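Local structure of uncharacterized N-acetyltransferase D2E76_00625 (Mycobacteroides abscessus, 6YCA) at residues I26-S31 with R65-F70; E34-F39 with V55-L60; E59-G64 with D80-W85; E130-L135 with L310-V315. The protein binds acetyl coenzyme A and probably transfers its acetyl group to an amine as an Eis-type GNAT N-acetyltransferase, although it does not modify aminoglycosides. All coordinates share one frame; numbering follows the deposited sequence.

All four contacts involve the N-terminal GNAT domain, but they sit at different depths. Interactions 1 and 4 are antiparallel strand pairings: interaction 1 adds the outermost strand 25-28, while interaction 4 couples strand 132-135 to strand 299-312, nearer the centre of the chain. Interactions 2 and 3 share E59 and L60 and fix the connection from helix 57-60 towards strand 67-70, the first by apolar touch alone, the second by short side-chain hydrogen bonds. Salt bridges connect interaction 1 to two others: its R27 pairs with E34 of interaction 2, its R65 with E130 of interaction 4. Interaction 3 is the least buried, with T83 exposed; interaction 2 is exposed only at E36, and interaction 4 almost wholly buried.

Interaction 1 of 4, residues I26-S31 with R65-F70; sequences IRFLQS and RYLGAF. With SO4 (sulfate ion), chain H.
Strands 26-28 and 67-70 run antiparallel with their axes 143° apart, and R27 and G68 form the hydrogen-bonded pair between them, G68 N giving the shorter bond to R27 O at 2.8 Å. Past the end of the first strand, L29 N still reaches Y66 O, almost along the C=O axis. On the face of R27 and G68, the extended R27 chain carries its guanidinium over F70. The two planes lie 23° apart and R27 CZ stands 3.6 Å from the centroid of the F70 ring, a cation-pi stack offset toward the ring's rim. E34 on the following helix holds NH1 of the same guanidinium in a salt bridge, so the group is gripped at its end as well as over its face. L29 CD2 comes obliquely to F70 CZ and packs against G68 CA, the bare backbone of the glycine leaving room for it; L29 CD1 lies over a face of the Y66 ring. This is the opening strand of the GNAT fold, placed at the sheet margin against strand 67-70, with helix 113-127 covering A69 and L67. On the face of I26 and A69, I26 CD1 meets A69 CB at 3.6 Å. F28 turns its ring so that L67 CD2 sits over the centre of one face, 3.7 Å from the ring centroid, in a CH-pi contact. A sulfate ion, probably picked up from the crystallisation solution, accepts a hydrogen bond from F28 N to its O2 at 2.7 Å and is also held by R120.

Interaction 2 of 4, residues E34-F39 with V55-L60; sequences EHERAF and VAADEL
F39, on the inward side of helix 32-46, makes the close part of this contact. Its CD2 touches A57 CB at 3.4 Å, and F39 CE2 lies 3.6 Å from A57 CB, so the side of the ring that carries these two carbons rests obliquely on the alanine. Further along, L60 CB lies at the ring's edge, a looser approach of 4.5 Å from F39 CZ. A57 points its methyl toward the helix; H35 O and E36 CG are looser neighbours. The two segments belong to the helical region of the GNAT domain that follows its first strand, where helix 32-46 packs beside the short, loosely formed helix 57-60. F39 is further held by edge-to-face contacts with the rings of H101 and W43, and L60 leans on L209 of helix 204-216. H35 is buried but adds little to the contact, its ND1 being hydrogen-bonded to S31 O just before the helix. Away from the ring the contact thins out toward solvent, where E36 alone forms the exposed margin and offers only the aliphatic CG of its extended chain to A57 CB, 4.4 Å away.

Interaction 3 of 4, residues E59-G64 with D80-W85; sequences ELLELG and DSYTSW
In the N-terminal GNAT domain, the chain at and after helix 57-60 crosses strand 75-87, the touching parts running 71° apart, and three hydrogen bonds from the strand fasten it there. Two of them end on one carboxylate. E62 points its CB at the strand, and with CG anti to the backbone N (chi1 176°) and an extended chain beyond, it delivers both oxygens to T83. T83 N bonds E62 OE2 at 2.9 Å in a nearly straight line, 173° at the hydrogen, entering from above the carboxylate plane. T83 OG1 donates to the syn lone pair of E62 OE1 at 2.6 Å, so backbone and side chain of one residue grip the two ends of the group and fix its rotation. R65 lies nearby, making a long, weak ion pair with E62 OE1; its positive charge would be expected to favour the ionised carboxylate.

The third bond comes from a phenol. Y82 lays its ring alongside the loop, with CG anti to its own carbonyl carbon, so that OH reaches forward to L60 O, which sits at the ring's edge in the ring plane and accepts its hydrogen bond.

Apolar contact is slight and gathers on L61, whose side chain crosses Y82 at about a right angle, L61 CD2 lying 4.4 Å from Y82 CZ, and is backed by H35 and F39 of helix 32-46. L61 also crosses D80 obliquely, with D80 OD2 making a weak hydrogen bond to H101. In two methyl-to-oxygen contacts, L61 CD2 stands 3.5 Å from D80 OD2 and equally far from Y82 OH.

Interaction 4 of 4, residues E130-L135 with L310-V315; sequences EIVASL and LRLVDV
V132 and L312 lie side by side and point the same way from neighbouring strands, with V132 CG1 3.6 Å from L312 CD2. L310 projects from the same face; its CG is anti to the backbone N (chi1 180°), and the bend at chi2 brings CD1 back against V132 CB and A133 O. S134 shares this face, its hydroxyl bonded to H96 of strand 93-104. On the reverse face A133 pairs with R311. The R311 chain bends at chi2 and chi3 and leads away from the contact: NE bonds L312 O from above the carbonyl plane, NH1 goes to F146 O, and NH2 makes a salt bridge with D336. V313 also reaches this side, bringing CG2 to A133 CB at 4.2 Å beneath helix 113-127.

The backbone sets these orientations. Strands 132-135 and 310-312 run antiparallel, 162° apart, and A133 and R311 form the hydrogen-bonded pair, R311 N meeting A133 O at 2.7 Å almost along the C=O axis. Where the second strand ends, I131 O is gripped twice: D314 N comes in the carbonyl plane, on a lone pair, at 3.0 Å from I131 O, and V313 N comes from above that plane. I131 CG2 packs obliquely on D314 CB at 3.5 Å, while the D314 carboxylate N-caps helix 315-321, OD1 weakly bonding A317 N. The pairing joins the N-terminal GNAT domain, whose L135 lines the acetyl coenzyme A pocket, to the last strand of the second GNAT domain, as in the tripartite Eis fold of two GNAT domains and a sterol-carrier-protein-like domain.

Interaction 1 of 4, residues I26-S31 with R65-F70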
# COMPACT_ATOMS: atom_id res chain seq x y z
N ILE A 26 -14.04 45.80 14.59
CA ILE A 26 -13.77 45.32 13.24
C ILE A 26 -13.52 46.55 12.37
O ILE A 26 -14.45 47.29 12.06
CB ILE A 26 -14.95 44.51 12.68
CG1 ILE A 26 -15.28 43.33 13.61
CG2 ILE A 26 -14.63 44.03 11.27
CD1 ILE A 26 -14.31 42.19 13.52
N ARG A 27 -12.26 46.75 11.97
CA ARG A 27 -11.91 47.88 11.12
C ARG A 27 -10.88 47.45 10.08
O ARG A 27 -10.22 46.42 10.22
CB ARG A 27 -11.37 49.06 11.95
CG ARG A 27 -10.20 48.69 12.86
CD ARG A 27 -9.57 49.92 13.47
NE ARG A 27 -8.56 49.59 14.47
CZ ARG A 27 -7.29 49.30 14.18
NH1 ARG A 27 -6.88 49.29 12.92
NH2 ARG A 27 -6.44 49.01 15.15
N PHE A 28 -10.74 48.28 9.05
CA PHE A 28 -9.74 48.02 8.02
C PHE A 28 -8.35 48.35 8.53
O PHE A 28 -8.15 49.34 9.24
CB PHE A 28 -10.03 48.87 6.78
CG PHE A 28 -11.04 48.27 5.86
CD1 PHE A 28 -10.71 47.20 5.04
CD2 PHE A 28 -12.33 48.78 5.80
CE1 PHE A 28 -11.64 46.64 4.19
CE2 PHE A 28 -13.27 48.22 4.95
CZ PHE A 28 -12.93 47.15 4.14
N LEU A 29 -7.38 47.52 8.17
CA LEU A 29 -6.00 47.81 8.54
C LEU A 29 -5.48 48.99 7.73
O LEU A 29 -5.84 49.16 6.57
CB LEU A 29 -5.14 46.58 8.27
CG LEU A 29 -5.74 45.30 8.84
CD1 LEU A 29 -4.84 44.13 8.52
CD2 LEU A 29 -5.96 45.43 10.33
N GLN A 30 -4.64 49.81 8.36
CA GLN A 30 -4.14 51.01 7.69
C GLN A 30 -2.67 51.29 8.04
O GLN A 30 -2.28 52.44 8.24
CB GLN A 30 -5.07 52.21 7.88
CG GLN A 30 -5.26 52.66 9.31
CD GLN A 30 -6.41 53.64 9.43
OE1 GLN A 30 -7.03 54.01 8.43
NE2 GLN A 30 -6.71 54.06 10.65
N SER A 31 -1.85 50.25 8.10
CA SER A 31 -0.42 50.42 8.36
C SER A 31 0.31 49.15 7.94
O SER A 31 -0.28 48.07 7.88
CB SER A 31 -0.13 50.73 9.84
OG SER A 31 -0.63 49.72 10.69
N ARG A 65 -8.20 46.81 1.63
CA ARG A 65 -9.23 45.80 1.49
C ARG A 65 -9.12 44.77 2.59
O ARG A 65 -9.85 43.77 2.56
CB ARG A 65 -9.08 45.12 0.12
CG ARG A 65 -9.61 45.91 -1.06
CD ARG A 65 -9.59 45.04 -2.31
NE ARG A 65 -10.65 45.41 -3.26
CZ ARG A 65 -11.80 44.77 -3.36
NH1 ARG A 65 -12.06 43.73 -2.58
NH2 ARG A 65 -12.70 45.16 -4.25
N TYR A 66 -8.24 44.98 3.56
CA TYR A 66 -7.96 43.99 4.58
C TYR A 66 -8.65 44.44 5.86
O TYR A 66 -8.32 45.49 6.43
CB TYR A 66 -6.45 43.88 4.79
CG TYR A 66 -6.00 42.53 5.30
CD1 TYR A 66 -6.68 41.87 6.31
CD2 TYR A 66 -4.91 41.88 4.72
CE1 TYR A 66 -6.27 40.64 6.77
CE2 TYR A 66 -4.50 40.64 5.16
CZ TYR A 66 -5.18 40.02 6.19
OH TYR A 66 -4.77 38.79 6.64
N LEU A 67 -9.61 43.64 6.31
CA LEU A 67 -10.32 43.89 7.55
C LEU A 67 -9.62 43.15 8.68
O LEU A 67 -9.10 42.05 8.48
CB LEU A 67 -11.76 43.41 7.44
CG LEU A 67 -12.76 44.33 6.75
CD1 LEU A 67 -14.00 43.55 6.37
CD2 LEU A 67 -13.11 45.47 7.69
N GLY A 68 -9.62 43.76 9.85
CA GLY A 68 -8.99 43.17 11.01
C GLY A 68 -9.97 43.10 12.16
O GLY A 68 -10.86 43.94 12.30
N ALA A 69 -9.80 42.07 12.98
CA ALA A 69 -10.61 41.87 14.17
C ALA A 69 -9.70 42.09 15.37
O ALA A 69 -8.72 41.36 15.55
CB ALA A 69 -11.19 40.46 14.20
N PHE A 70 -10.02 43.10 16.18
CA PHE A 70 -9.20 43.49 17.32
C PHE A 70 -9.99 43.22 18.59
O PHE A 70 -11.12 43.69 18.73
CB PHE A 70 -8.85 44.98 17.24
CG PHE A 70 -8.03 45.36 16.04
CD1 PHE A 70 -8.64 45.57 14.81
CD2 PHE A 70 -6.66 45.54 16.14
CE1 PHE A 70 -7.89 45.93 13.70
CE2 PHE A 70 -5.91 45.90 15.04
CZ PHE A 70 -6.52 46.10 13.81
S SO4 H . -13.16 51.38 9.26
O1 SO4 H . -13.73 52.03 8.08
O2 SO4 H . -11.99 50.62 8.87
O3 SO4 H . -12.77 52.39 10.24
O4 SO4 H . -14.15 50.49 9.86

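Interaction 2 of 4, residues E34-F39 with V55-L60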
# COMPACT_ATOMS: atom_id res chain seq x y z
N GLU A 34 0.31 46.61 10.80
CA GLU A 34 -0.92 45.83 10.91
C GLU A 34 -1.04 44.78 9.81
O GLU A 34 -1.45 43.65 10.08
CB GLU A 34 -2.13 46.77 10.91
CG GLU A 34 -2.38 47.46 12.23
CD GLU A 34 -3.53 48.45 12.17
OE1 GLU A 34 -4.17 48.56 11.10
OE2 GLU A 34 -3.80 49.10 13.20
N HIS A 35 -0.65 45.12 8.58
CA HIS A 35 -0.73 44.15 7.50
C HIS A 35 0.17 42.95 7.77
O HIS A 35 -0.21 41.81 7.49
CB HIS A 35 -0.38 44.79 6.16
CG HIS A 35 -1.46 45.66 5.59
ND1 HIS A 35 -1.71 46.93 6.05
CD2 HIS A 35 -2.34 45.44 4.59
CE1 HIS A 35 -2.71 47.46 5.37
NE2 HIS A 35 -3.11 46.58 4.47
N GLU A 36 1.36 43.18 8.33
CA GLU A 36 2.26 42.07 8.61
C GLU A 36 1.70 41.18 9.71
O GLU A 36 1.85 39.95 9.67
CB GLU A 36 3.66 42.57 8.98
CG GLU A 36 4.43 43.18 7.82
CD GLU A 36 5.78 43.74 8.24
OE1 GLU A 36 6.06 43.75 9.46
OE2 GLU A 36 6.55 44.17 7.36
N ARG A 37 1.04 41.77 10.71
CA ARG A 37 0.45 40.98 11.78
C ARG A 37 -0.73 40.16 11.28
O ARG A 37 -0.90 39.00 11.67
CB ARG A 37 0.03 41.89 12.92
CG ARG A 37 -0.55 41.16 14.12
CD ARG A 37 0.51 40.38 14.87
NE ARG A 37 1.48 41.26 15.53
CZ ARG A 37 2.58 40.84 16.14
NH1 ARG A 37 2.85 39.54 16.17
NH2 ARG A 37 3.40 41.70 16.71
N ALA A 38 -1.55 40.74 10.41
CA ALA A 38 -2.67 39.99 9.84
C ALA A 38 -2.20 38.80 9.02
O ALA A 38 -2.88 37.76 9.00
CB ALA A 38 -3.53 40.92 8.99
N PHE A 39 -1.06 38.91 8.36
CA PHE A 39 -0.52 37.77 7.62
C PHE A 39 -0.11 36.65 8.55
O PHE A 39 -0.39 35.47 8.29
CB PHE A 39 0.66 38.22 6.75
CG PHE A 39 0.36 38.27 5.28
CD1 PHE A 39 -0.90 37.93 4.81
CD2 PHE A 39 1.33 38.65 4.37
CE1 PHE A 39 -1.18 37.98 3.45
CE2 PHE A 39 1.06 38.70 3.02
CZ PHE A 39 -0.20 38.36 2.55
N VAL A 55 10.40 38.45 1.60
CA VAL A 55 9.01 38.53 1.14
C VAL A 55 8.20 39.47 2.04
O VAL A 55 8.03 39.20 3.23
CB VAL A 55 8.38 37.13 1.05
CG1 VAL A 55 6.98 37.21 0.46
CG2 VAL A 55 9.27 36.19 0.22
N ALA A 56 7.72 40.57 1.47
CA ALA A 56 6.97 41.57 2.22
C ALA A 56 5.47 41.42 1.95
O ALA A 56 5.07 40.94 0.89
CB ALA A 56 7.42 42.98 1.84
N ALA A 57 4.66 41.81 2.93
CA ALA A 57 3.21 41.74 2.73
C ALA A 57 2.73 42.78 1.73
O ALA A 57 1.73 42.56 1.04
CB ALA A 57 2.48 41.88 4.07
N ASP A 58 3.45 43.91 1.63
CA ASP A 58 3.06 44.97 0.71
C ASP A 58 3.09 44.52 -0.75
O ASP A 58 2.34 45.05 -1.58
CB ASP A 58 3.95 46.20 0.93
CG ASP A 58 3.29 47.50 0.49
OD1 ASP A 58 2.10 47.48 0.12
OD2 ASP A 58 3.97 48.55 0.53
N GLU A 59 3.92 43.53 -1.09
CA GLU A 59 4.03 43.11 -2.49
C GLU A 59 2.94 42.12 -2.87
O GLU A 59 2.56 42.04 -4.04
CB GLU A 59 5.41 42.52 -2.79
CG GLU A 59 5.65 41.18 -2.11
CD GLU A 59 7.06 40.65 -2.31
OE1 GLU A 59 7.86 41.30 -3.02
OE2 GLU A 59 7.36 39.57 -1.75
N LEU A 60 2.42 41.36 -1.91
CA LEU A 60 1.40 40.37 -2.19
C LEU A 60 -0.01 40.82 -1.85
O LEU A 60 -0.95 40.05 -2.01
CB LEU A 60 1.72 39.06 -1.46
CG LEU A 60 3.09 38.44 -1.75
CD1 LEU A 60 3.38 37.27 -0.82
CD2 LEU A 60 3.17 38.02 -3.21

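Interaction 3 of 4, residues E59-G64 with D80-W85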
# COMPACT_ATOMS: atom_id res chain seq x y z
N GLU A 59 3.92 43.53 -1.09
CA GLU A 59 4.03 43.11 -2.49
C GLU A 59 2.94 42.12 -2.87
O GLU A 59 2.56 42.04 -4.04
CB GLU A 59 5.41 42.52 -2.79
CG GLU A 59 5.65 41.18 -2.11
CD GLU A 59 7.06 40.65 -2.31
OE1 GLU A 59 7.86 41.30 -3.02
OE2 GLU A 59 7.36 39.57 -1.75
N LEU A 60 2.42 41.36 -1.91
CA LEU A 60 1.40 40.37 -2.19
C LEU A 60 -0.01 40.82 -1.85
O LEU A 60 -0.95 40.05 -2.01
CB LEU A 60 1.72 39.06 -1.46
CG LEU A 60 3.09 38.44 -1.75
CD1 LEU A 60 3.38 37.27 -0.82
CD2 LEU A 60 3.17 38.02 -3.21
N LEU A 61 -0.18 42.06 -1.38
CA LEU A 61 -1.48 42.55 -0.94
C LEU A 61 -1.90 43.78 -1.73
O LEU A 61 -1.07 44.50 -2.29
CB LEU A 61 -1.47 42.88 0.56
CG LEU A 61 -1.48 41.70 1.53
CD1 LEU A 61 -1.37 42.18 2.97
CD2 LEU A 61 -2.76 40.93 1.34
N GLU A 62 -3.21 44.01 -1.75
CA GLU A 62 -3.78 45.24 -2.28
C GLU A 62 -4.24 46.05 -1.08
O GLU A 62 -5.14 45.62 -0.34
CB GLU A 62 -4.98 44.92 -3.18
CG GLU A 62 -5.71 46.15 -3.70
CD GLU A 62 -6.78 45.80 -4.71
OE1 GLU A 62 -7.47 46.73 -5.19
OE2 GLU A 62 -6.94 44.60 -5.04
N LEU A 63 -3.64 47.22 -0.89
CA LEU A 63 -3.88 48.00 0.31
C LEU A 63 -5.28 48.60 0.32
O LEU A 63 -5.74 49.16 -0.69
CB LEU A 63 -2.85 49.12 0.45
CG LEU A 63 -1.38 48.69 0.52
CD1 LEU A 63 -0.47 49.91 0.70
CD2 LEU A 63 -1.14 47.64 1.60
N GLY A 64 -5.98 48.44 1.44
CA GLY A 64 -7.28 49.06 1.62
C GLY A 64 -8.44 48.11 1.52
O GLY A 64 -9.58 48.56 1.36
N ASP A 80 -9.56 39.39 3.95
CA ASP A 80 -9.04 40.24 2.89
C ASP A 80 -9.73 39.91 1.57
O ASP A 80 -10.44 38.91 1.44
CB ASP A 80 -7.51 40.06 2.76
CG ASP A 80 -6.86 41.09 1.86
OD1 ASP A 80 -6.97 42.30 2.13
OD2 ASP A 80 -6.21 40.69 0.87
N SER A 81 -9.52 40.77 0.58
CA SER A 81 -10.06 40.55 -0.75
C SER A 81 -9.23 41.33 -1.76
O SER A 81 -8.45 42.20 -1.41
CB SER A 81 -11.54 40.93 -0.83
OG SER A 81 -11.74 42.24 -0.34
N TYR A 82 -9.42 40.98 -3.04
CA TYR A 82 -8.74 41.64 -4.14
C TYR A 82 -9.77 42.15 -5.14
O TYR A 82 -10.82 41.54 -5.34
CB TYR A 82 -7.79 40.66 -4.86
CG TYR A 82 -6.60 40.27 -4.02
CD1 TYR A 82 -6.71 39.31 -3.03
CD2 TYR A 82 -5.36 40.88 -4.22
CE1 TYR A 82 -5.61 38.95 -2.26
CE2 TYR A 82 -4.26 40.53 -3.45
CZ TYR A 82 -4.40 39.56 -2.47
OH TYR A 82 -3.32 39.20 -1.70
N THR A 83 -9.45 43.28 -5.76
CA THR A 83 -10.27 43.81 -6.84
C THR A 83 -10.09 42.90 -8.06
O THR A 83 -8.98 42.77 -8.58
CB THR A 83 -9.81 45.23 -7.17
OG1 THR A 83 -9.89 46.04 -6.00
CG2 THR A 83 -10.69 45.84 -8.26
N SER A 84 -11.18 42.29 -8.51
CA SER A 84 -11.10 41.28 -9.55
C SER A 84 -12.34 41.36 -10.43
O SER A 84 -13.23 42.18 -10.21
CB SER A 84 -10.94 39.89 -8.93
OG SER A 84 -10.98 38.87 -9.92
N TRP A 85 -12.38 40.50 -11.45
CA TRP A 85 -13.57 40.31 -12.26
C TRP A 85 -13.89 38.82 -12.35
O TRP A 85 -13.06 37.97 -12.03
CB TRP A 85 -13.44 40.93 -13.67
CG TRP A 85 -12.18 40.58 -14.42
CD1 TRP A 85 -11.10 41.40 -14.64
CD2 TRP A 85 -11.87 39.34 -15.09
NE1 TRP A 85 -10.15 40.75 -15.38
CE2 TRP A 85 -10.60 39.48 -15.67
CE3 TRP A 85 -12.56 38.13 -15.25
CZ2 TRP A 85 -9.99 38.45 -16.39
CZ3 TRP A 85 -11.95 37.11 -15.96
CH2 TRP A 85 -10.68 37.28 -16.53

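Interaction 4 of 4, residues E130-L135 with L310-V315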
# COMPACT_ATOMS: atom_id res chain seq x y z
N GLU A 130 -19.36 46.21 -6.41
CA GLU A 130 -19.09 44.86 -6.88
C GLU A 130 -20.29 43.96 -6.58
O GLU A 130 -20.93 44.09 -5.54
CB GLU A 130 -17.84 44.30 -6.21
CG GLU A 130 -16.56 44.99 -6.68
CD GLU A 130 -15.35 44.64 -5.84
OE1 GLU A 130 -15.53 44.18 -4.69
OE2 GLU A 130 -14.22 44.83 -6.33
N ILE A 131 -20.60 43.05 -7.52
CA ILE A 131 -21.86 42.33 -7.44
C ILE A 131 -21.71 40.89 -6.96
O ILE A 131 -22.70 40.31 -6.48
CB ILE A 131 -22.65 42.36 -8.76
CG1 ILE A 131 -21.75 42.17 -9.96
CG2 ILE A 131 -23.31 43.71 -8.92
CD1 ILE A 131 -22.53 42.00 -11.25
N VAL A 132 -20.53 40.29 -7.09
CA VAL A 132 -20.29 38.93 -6.61
C VAL A 132 -18.97 38.89 -5.86
O VAL A 132 -18.08 39.72 -6.08
CB VAL A 132 -20.31 37.88 -7.75
CG1 VAL A 132 -21.67 37.85 -8.44
CG2 VAL A 132 -19.18 38.12 -8.74
N ALA A 133 -18.86 37.91 -4.96
CA ALA A 133 -17.63 37.59 -4.26
C ALA A 133 -17.46 36.08 -4.27
O ALA A 133 -18.44 35.34 -4.20
CB ALA A 133 -17.66 38.10 -2.81
N SER A 134 -16.21 35.63 -4.39
CA SER A 134 -15.91 34.21 -4.42
C SER A 134 -14.64 33.95 -3.63
O SER A 134 -13.81 34.84 -3.43
CB SER A 134 -15.76 33.68 -5.85
OG SER A 134 -14.47 33.96 -6.36
N LEU A 135 -14.49 32.70 -3.18
CA LEU A 135 -13.32 32.31 -2.41
C LEU A 135 -13.05 30.83 -2.65
O LEU A 135 -13.81 30.14 -3.33
CB LEU A 135 -13.48 32.62 -0.91
CG LEU A 135 -14.70 32.08 -0.16
CD1 LEU A 135 -14.52 30.61 0.23
CD2 LEU A 135 -14.99 32.93 1.07
N LEU A 310 -19.34 30.83 -4.45
CA LEU A 310 -19.82 32.10 -4.98
C LEU A 310 -20.86 32.70 -4.05
O LEU A 310 -21.73 32.00 -3.54
CB LEU A 310 -20.43 31.89 -6.37
CG LEU A 310 -20.97 33.14 -7.07
CD1 LEU A 310 -19.87 34.17 -7.23
CD2 LEU A 310 -21.55 32.77 -8.41
N ARG A 311 -20.74 34.01 -3.82
CA ARG A 311 -21.68 34.77 -2.99
C ARG A 311 -22.20 35.94 -3.81
O ARG A 311 -21.43 36.84 -4.17
CB ARG A 311 -21.00 35.25 -1.72
CG ARG A 311 -21.73 36.33 -0.96
CD ARG A 311 -22.96 35.81 -0.23
NE ARG A 311 -24.07 36.74 -0.37
CZ ARG A 311 -25.01 36.95 0.54
NH1 ARG A 311 -24.98 36.30 1.69
NH2 ARG A 311 -25.99 37.81 0.30
N LEU A 312 -23.50 35.94 -4.12
CA LEU A 312 -24.12 37.03 -4.87
C LEU A 312 -24.34 38.22 -3.94
O LEU A 312 -25.16 38.15 -3.01
CB LEU A 312 -25.43 36.56 -5.48
CG LEU A 312 -25.34 35.39 -6.47
CD1 LEU A 312 -26.71 34.98 -6.96
CD2 LEU A 312 -24.44 35.74 -7.64
N VAL A 313 -23.62 39.31 -4.19
CA VAL A 313 -23.72 40.50 -3.35
C VAL A 313 -24.88 41.39 -3.78
O VAL A 313 -25.66 41.87 -2.95
CB VAL A 313 -22.38 41.26 -3.33
CG1 VAL A 313 -22.45 42.47 -2.41
CG2 VAL A 313 -21.24 40.33 -2.91
N ASP A 314 -25.02 41.63 -5.08
CA ASP A 314 -26.17 42.34 -5.64
C ASP A 314 -26.87 41.36 -6.59
O ASP A 314 -26.44 41.19 -7.73
CB ASP A 314 -25.75 43.62 -6.36
CG ASP A 314 -26.93 44.53 -6.68
OD1 ASP A 314 -28.07 44.05 -6.79
OD2 ASP A 314 -26.70 45.75 -6.83
N VAL A 315 -27.93 40.72 -6.10
CA VAL A 315 -28.57 39.66 -6.87
C VAL A 315 -29.16 40.19 -8.17
O VAL A 315 -29.00 39.58 -9.23
CB VAL A 315 -29.62 38.93 -6.01
CG1 VAL A 315 -30.49 38.03 -6.87
CG2 VAL A 315 -28.94 38.13 -4.92